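Local coordinates for particle-associated lyase (Acinetobacter bacteriophage AP22, PDB 4Y9V), which probably cleaves the capsular polysaccharide of Acinetobacter baumannii as a trimeric, lyase-type tailspike of the phage, at residues Asp94-Val99 with Ile209-Asn214; Tyr84-Leu89 with Gly112-Ser117. All coordinates share one frame; numbering follows the deposited sequence. Where two conformers were deposited one is given.

Contact 1: Asp94-Val99 with Ile209-Asn214. With EDO (1,2-ethanediol), chain E.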
loop_
_atom_site.group_PDB
_atom_site.type_symbol
_atom_site.label_atom_id
_atom_site.label_comp_id
_atom_site.label_asym_id
_atom_site.label_seq_id
_atom_site.Cartn_x
_atom_site.Cartn_y
_atom_site.Cartn_z
ATOM N N ASP A 94 0.584 -38.063 -6.996
ATOM C CA ASP A 94 -0.862 -38.007 -6.927
ATOM C C ASP A 94 -1.257 -37.180 -5.713
ATOM O O ASP A 94 -0.471 -37.039 -4.751
ATOM C CB ASP A 94 -1.519 -39.425 -6.819
ATOM C CG ASP A 94 -1.497 -40.030 -8.226
ATOM O OD1 ASP A 94 -2.183 -39.470 -9.138
ATOM O OD2 ASP A 94 -0.810 -40.994 -8.473
ATOM N N ASP A 95 -2.467 -36.643 -5.720
ATOM C CA ASP A 95 -2.996 -35.894 -4.604
ATOM C C ASP A 95 -2.796 -36.656 -3.300
ATOM O O ASP A 95 -2.991 -37.866 -3.253
ATOM C CB ASP A 95 -4.474 -35.593 -4.783
ATOM C CG ASP A 95 -4.790 -34.800 -6.021
ATOM O OD1 ASP A 95 -3.919 -34.131 -6.587
ATOM O OD2 ASP A 95 -6.022 -34.836 -6.399
ATOM N N PHE A 96 -2.448 -35.941 -2.232
ATOM C CA PHE A 96 -2.189 -36.544 -0.937
ATOM C C PHE A 96 -2.368 -35.483 0.120
ATOM O O PHE A 96 -1.932 -34.360 -0.097
ATOM C CB PHE A 96 -0.751 -37.104 -0.910
ATOM C CG PHE A 96 -0.487 -38.012 0.259
ATOM C CD1 PHE A 96 -0.014 -37.530 1.461
ATOM C CD2 PHE A 96 -0.735 -39.364 0.123
ATOM C CE1 PHE A 96 0.225 -38.409 2.542
ATOM C CE2 PHE A 96 -0.497 -40.208 1.178
ATOM C CZ PHE A 96 -0.037 -39.754 2.388
ATOM N N GLU A 97 -2.930 -35.853 1.260
ATOM C CA GLU A 97 -3.116 -34.941 2.379
ATOM C C GLU A 97 -2.603 -35.562 3.675
ATOM O O GLU A 97 -3.034 -36.669 4.027
ATOM C CB GLU A 97 -4.590 -34.578 2.535
ATOM C CG GLU A 97 -4.858 -33.671 3.734
ATOM C CD GLU A 97 -6.262 -33.142 3.878
ATOM O OE1 GLU A 97 -7.154 -33.559 3.099
ATOM O OE2 GLU A 97 -6.480 -32.279 4.781
ATOM N N PHE A 98 -1.720 -34.853 4.358
ATOM C CA PHE A 98 -1.340 -35.193 5.720
ATOM C C PHE A 98 -2.196 -34.419 6.724
ATOM O O PHE A 98 -2.419 -33.211 6.581
ATOM C CB PHE A 98 0.112 -34.764 6.027
ATOM C CG PHE A 98 1.162 -35.657 5.428
ATOM C CD1 PHE A 98 1.579 -36.809 6.118
ATOM C CD2 PHE A 98 1.799 -35.375 4.209
ATOM C CE1 PHE A 98 2.592 -37.594 5.625
ATOM C CE2 PHE A 98 2.812 -36.183 3.723
ATOM C CZ PHE A 98 3.216 -37.289 4.433
ATOM N N VAL A 99 -2.574 -35.119 7.808
ATOM C CA VAL A 99 -3.116 -34.509 9.010
ATOM C C VAL A 99 -2.192 -34.951 10.147
ATOM O O VAL A 99 -2.318 -36.042 10.703
ATOM C CB VAL A 99 -4.570 -34.877 9.296
ATOM C CG1 VAL A 99 -5.064 -34.063 10.488
ATOM C CG2 VAL A 99 -5.442 -34.677 8.094
ATOM N N ILE A 209 -0.757 -31.188 -9.184
ATOM C CA ILE A 209 -0.932 -31.988 -7.958
ATOM C C ILE A 209 -1.561 -31.130 -6.861
ATOM O O ILE A 209 -1.268 -29.944 -6.732
ATOM C CB ILE A 209 0.410 -32.564 -7.481
ATOM C CG1 ILE A 209 0.180 -33.659 -6.414
ATOM C CG2 ILE A 209 1.391 -31.494 -6.966
ATOM C CD1 ILE A 209 1.434 -34.466 -6.074
ATOM N N ASN A 210 -2.389 -31.785 -6.012
ATOM C CA ASN A 210 -2.941 -31.163 -4.819
ATOM C C ASN A 210 -2.395 -31.896 -3.569
ATOM O O ASN A 210 -2.981 -32.880 -3.104
ATOM C CB ASN A 210 -4.473 -31.140 -4.851
ATOM C CG ASN A 210 -5.039 -30.215 -3.784
ATOM O OD1 ASN A 210 -4.317 -29.744 -2.939
ATOM N ND2 ASN A 210 -6.340 -29.953 -3.823
ATOM N N PHE A 211 -1.251 -31.437 -3.096
ATOM C CA PHE A 211 -0.524 -31.970 -1.963
ATOM C C PHE A 211 -0.761 -31.052 -0.782
ATOM O O PHE A 211 -0.413 -29.877 -0.854
ATOM C CB PHE A 211 0.954 -32.053 -2.300
ATOM C CG PHE A 211 1.804 -32.557 -1.157
ATOM C CD1 PHE A 211 1.909 -33.906 -0.910
ATOM C CD2 PHE A 211 2.505 -31.694 -0.324
ATOM C CE1 PHE A 211 2.674 -34.412 0.142
ATOM C CE2 PHE A 211 3.286 -32.156 0.699
ATOM C CZ PHE A 211 3.367 -33.532 0.937
ATOM N N LYS A 212 -1.389 -31.569 0.269
ATOM C CA LYS A 212 -1.877 -30.770 1.404
ATOM C C LYS A 212 -1.294 -31.258 2.706
ATOM O O LYS A 212 -1.026 -32.453 2.901
ATOM C CB LYS A 212 -3.435 -30.864 1.497
ATOM C CG LYS A 212 -4.084 -30.343 0.222
ATOM C CD LYS A 212 -5.578 -30.326 0.424
ATOM C CE LYS A 212 -6.063 -29.278 1.429
ATOM N NZ LYS A 212 -7.588 -29.221 1.383
ATOM N N PHE A 213 -1.179 -30.322 3.648
ATOM C CA PHE A 213 -0.790 -30.662 5.007
ATOM C C PHE A 213 -1.266 -29.533 5.914
ATOM O O PHE A 213 -1.191 -28.356 5.559
ATOM C CB PHE A 213 0.723 -30.865 5.158
ATOM C CG PHE A 213 1.567 -29.732 4.603
ATOM C CD1 PHE A 213 1.951 -29.780 3.280
ATOM C CD2 PHE A 213 1.976 -28.667 5.369
ATOM C CE1 PHE A 213 2.714 -28.784 2.717
ATOM C CE2 PHE A 213 2.743 -27.655 4.819
ATOM C CZ PHE A 213 3.093 -27.693 3.482
ATOM N N ASN A 214 -1.707 -29.890 7.116
ATOM C CA ASN A 214 -1.973 -28.921 8.154
ATOM C C ASN A 214 -0.680 -28.399 8.781
ATOM O O ASN A 214 -0.572 -27.221 9.167
ATOM C CB ASN A 214 -2.881 -29.496 9.238
ATOM C CG ASN A 214 -2.278 -30.671 9.963
ATOM O OD1 ASN A 214 -1.604 -31.506 9.371
ATOM N ND2 ASN A 214 -2.468 -30.767 11.275
HETATM C C1 EDO E . -0.171 -27.944 -3.580
HETATM O O1 EDO E . -0.000 -29.166 -4.285
HETATM C C2 EDO E . -1.637 -27.775 -3.259
HETATM O O2 EDO E . -2.327 -27.617 -4.496
HETATM O O HOH W 1 -9.082 -31.696 1.236
HETATM O O HOH W 2 -8.210 -30.378 3.843
#

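Contact 2: Tyr84-Leu89 with Gly112-Ser117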
loop_
_atom_site.group_PDB
_atom_site.type_symbol
_atom_site.label_atom_id
_atom_site.label_comp_id
_atom_site.label_asym_id
_atom_site.label_seq_id
_atom_site.Cartn_x
_atom_site.Cartn_y
_atom_site.Cartn_z
ATOM N N TYR A 84 10.035 -39.429 13.185
ATOM C CA TYR A 84 10.177 -40.598 12.314
ATOM C C TYR A 84 11.374 -40.433 11.404
ATOM O O TYR A 84 11.502 -39.410 10.703
ATOM C CB TYR A 84 8.950 -40.751 11.439
ATOM C CG TYR A 84 7.651 -40.921 12.175
ATOM C CD1 TYR A 84 7.237 -42.158 12.628
ATOM C CD2 TYR A 84 6.811 -39.840 12.426
ATOM C CE1 TYR A 84 6.039 -42.327 13.294
ATOM C CE2 TYR A 84 5.620 -39.990 13.095
ATOM C CZ TYR A 84 5.215 -41.226 13.524
ATOM O OH TYR A 84 4.033 -41.431 14.178
ATOM N N ILE A 85 12.199 -41.477 11.299
ATOM C CA ILE A 85 13.261 -41.546 10.308
ATOM C C ILE A 85 12.654 -41.747 8.917
ATOM O O ILE A 85 11.837 -42.652 8.719
ATOM C CB ILE A 85 14.209 -42.694 10.655
ATOM C CG1 ILE A 85 14.921 -42.416 11.967
ATOM C CG2 ILE A 85 15.174 -42.968 9.525
ATOM C CD1 ILE A 85 15.698 -43.606 12.526
ATOM N N VAL A 86 13.078 -40.916 7.948
ATOM C CA VAL A 86 12.677 -41.040 6.561
ATOM C C VAL A 86 13.941 -40.853 5.705
ATOM O O VAL A 86 14.305 -39.741 5.338
ATOM C CB VAL A 86 11.594 -40.038 6.135
ATOM C CG1 VAL A 86 11.195 -40.268 4.696
ATOM C CG2 VAL A 86 10.389 -40.095 7.069
ATOM N N ASN A 87 14.638 -41.968 5.393
ATOM C CA ASN A 87 15.889 -41.852 4.674
ATOM C C ASN A 87 15.751 -41.718 3.168
ATOM O O ASN A 87 16.718 -41.345 2.502
ATOM C CB ASN A 87 16.815 -43.020 5.045
ATOM C CG ASN A 87 17.359 -42.876 6.471
ATOM O OD1 ASN A 87 17.584 -43.935 7.071
ATOM N ND2 ASN A 87 17.619 -41.681 6.877
ATOM N N SER A 88 14.585 -42.022 2.607
ATOM C CA SER A 88 14.357 -41.912 1.186
ATOM C C SER A 88 13.761 -40.553 0.795
ATOM O O SER A 88 13.128 -39.857 1.593
ATOM C CB SER A 88 13.407 -43.009 0.730
ATOM O OG SER A 88 13.939 -44.295 0.885
ATOM N N LEU A 89 13.956 -40.237 -0.475
ATOM C CA LEU A 89 13.239 -39.156 -1.143
ATOM C C LEU A 89 11.868 -39.687 -1.524
ATOM O O LEU A 89 11.767 -40.579 -2.369
ATOM C CB LEU A 89 14.042 -38.671 -2.355
ATOM C CG LEU A 89 13.342 -37.592 -3.182
ATOM C CD1 LEU A 89 13.098 -36.329 -2.355
ATOM C CD2 LEU A 89 14.178 -37.250 -4.396
ATOM N N GLY A 112 17.106 -38.057 2.860
ATOM C CA GLY A 112 15.677 -38.043 2.601
ATOM C C GLY A 112 15.137 -36.670 2.185
ATOM O O GLY A 112 15.823 -35.646 2.252
ATOM N N GLY A 113 13.861 -36.666 1.826
ATOM C CA GLY A 113 13.125 -35.428 1.574
ATOM C C GLY A 113 11.742 -35.781 1.066
ATOM O O GLY A 113 11.436 -36.948 0.809
ATOM N N PHE A 114 10.895 -34.755 0.905
ATOM C CA PHE A 114 9.601 -34.888 0.264
ATOM C C PHE A 114 9.605 -34.055 -1.027
ATOM O O PHE A 114 10.051 -32.907 -1.031
ATOM C CB PHE A 114 8.449 -34.372 1.151
ATOM C CG PHE A 114 8.019 -35.250 2.305
ATOM C CD1 PHE A 114 8.557 -36.502 2.571
ATOM C CD2 PHE A 114 7.026 -34.781 3.141
ATOM C CE1 PHE A 114 8.091 -37.257 3.637
ATOM C CE2 PHE A 114 6.541 -35.550 4.189
ATOM C CZ PHE A 114 7.102 -36.791 4.451
ATOM N N TYR A 115 9.044 -34.618 -2.083
ATOM C CA TYR A 115 8.927 -33.913 -3.352
ATOM C C TYR A 115 7.532 -34.187 -3.903
ATOM O O TYR A 115 7.256 -35.343 -4.250
ATOM C CB TYR A 115 10.016 -34.361 -4.355
ATOM C CG TYR A 115 10.282 -33.351 -5.437
ATOM C CD1 TYR A 115 9.312 -32.983 -6.366
ATOM C CD2 TYR A 115 11.520 -32.692 -5.530
ATOM C CE1 TYR A 115 9.558 -32.035 -7.351
ATOM C CE2 TYR A 115 11.764 -31.745 -6.498
ATOM C CZ TYR A 115 10.784 -31.409 -7.411
ATOM O OH TYR A 115 11.048 -30.435 -8.330
ATOM N N ALA A 116 6.687 -33.188 -3.990
ATOM C CA ALA A 116 5.324 -33.332 -4.487
ATOM C C ALA A 116 5.257 -32.626 -5.846
ATOM O O ALA A 116 5.599 -31.481 -5.932
ATOM C CB ALA A 116 4.351 -32.697 -3.526
ATOM N N SER A 117 4.844 -33.363 -6.884
ATOM C CA SER A 117 4.880 -32.791 -8.203
ATOM C C SER A 117 3.689 -33.198 -9.061
ATOM O O SER A 117 3.370 -34.383 -9.177
ATOM C CB SER A 117 6.137 -33.215 -8.933
ATOM O OG SER A 117 6.366 -32.528 -10.138
#

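Contact 1: Asp94-Val99 with Ile209-Asn214
The carbonyl oxygen of F96 accepts one hydrogen bond and a CA-H...O contact from the neighbouring strand: K212 N, 2.9 Å from F96 O, arrives almost straight (166°) and in the carbonyl plane, and F211 CA makes the CA-H...O contact. Further along, K212 O receives F98 N at 2.9 Å and a CA-H...O contact from E97 CA. Ahead of the strands, OD1 of D95 accepts N210 N at 2.9 Å from above the carboxylate plane, and N210 O in turn accepts F96 N. The strands 96-99 and 211-213 run parallel, 7° apart, consistent with adjoining rungs of a parallel beta-helix, as in pectin lyase-like proteins. Their phenylalanines share its buried face. CE1 of F96 sits 3.6 Å above the plane of the F98 ring, over its centre, while F211 CZ meets that ring at its edge, 3.9 Å from F98 CE2. F92 brings its ring against both F96 and F211. On the other face E97, with CG anti to the backbone N (chi1 177°), lays CG against K212 CB at 3.9 Å; in the K212 conformer described here, a water links NZ to E97 OE2. T102 of the second subunit packs on E97 and K212. An ethanediol takes F211 N on its O1.

Contact 2: Tyr84-Leu89 with Gly112-Ser117
S88 O accepts the single hydrogen bond between the two segments, from G113 N at 3.3 Å (158°), with the donor well above the carbonyl plane. CA-H...O contacts flank it: G112 CA lies 3.5 Å from V86 O, and L89 CA the same distance from G113 O. G112 has no side chain, and its CA also reaches to 3.3 Å from S88 O, tucked into the bend of the 86-88 backbone. The side chain of L89 comes closest of those in 84-89. Its CD1, set by chi2 at 62°, lies over the glycine backbone, 3.6 Å from G113 O, and reaches on to Y115 CB at 4.2 Å. This is where strands 89-92 and 113-125 start to pair: a parallel bridge between L89 and G113, reached just after the chain turns what is probably a corner of the beta-helix beyond strand 83-85. On the buried side V86 CG1 approaches F114 CE1 more loosely, at 4.5 Å, meeting the ring obliquely. The F114 ring is itself set edge-to-face against F108 and F92, and L66 of helix 63-71 also touches it. The bend is pinned from outside by D61, whose OD1 accepts N87 N, and by S63 OG, bonded to S88 N. Beyond the bridge, Y115 OH is hydrogen-bonded to D232 OD2, next to strand 113-125.

From the N terminus the chain passes 84-89, then 94-99, then 112-117 and finally 209-214, so the two contacts cross. Contact 2 closes a short loop of 22 residues, bringing strand 113-125 alongside 89-92 after a single circuit. Contact 1 closes a loop of 109 residues, which takes in most of an Ig-like domain, and returns the chain beside strand 96-100. The centres lie 14 Å apart, and the contacts meet in the interior: F98 CZ is 3.8 Å from F114 CE2, and F211 CG is 3.5 Å from A116 CB. Together they join different faces of the N-terminal part of the probable beta-helix across its core.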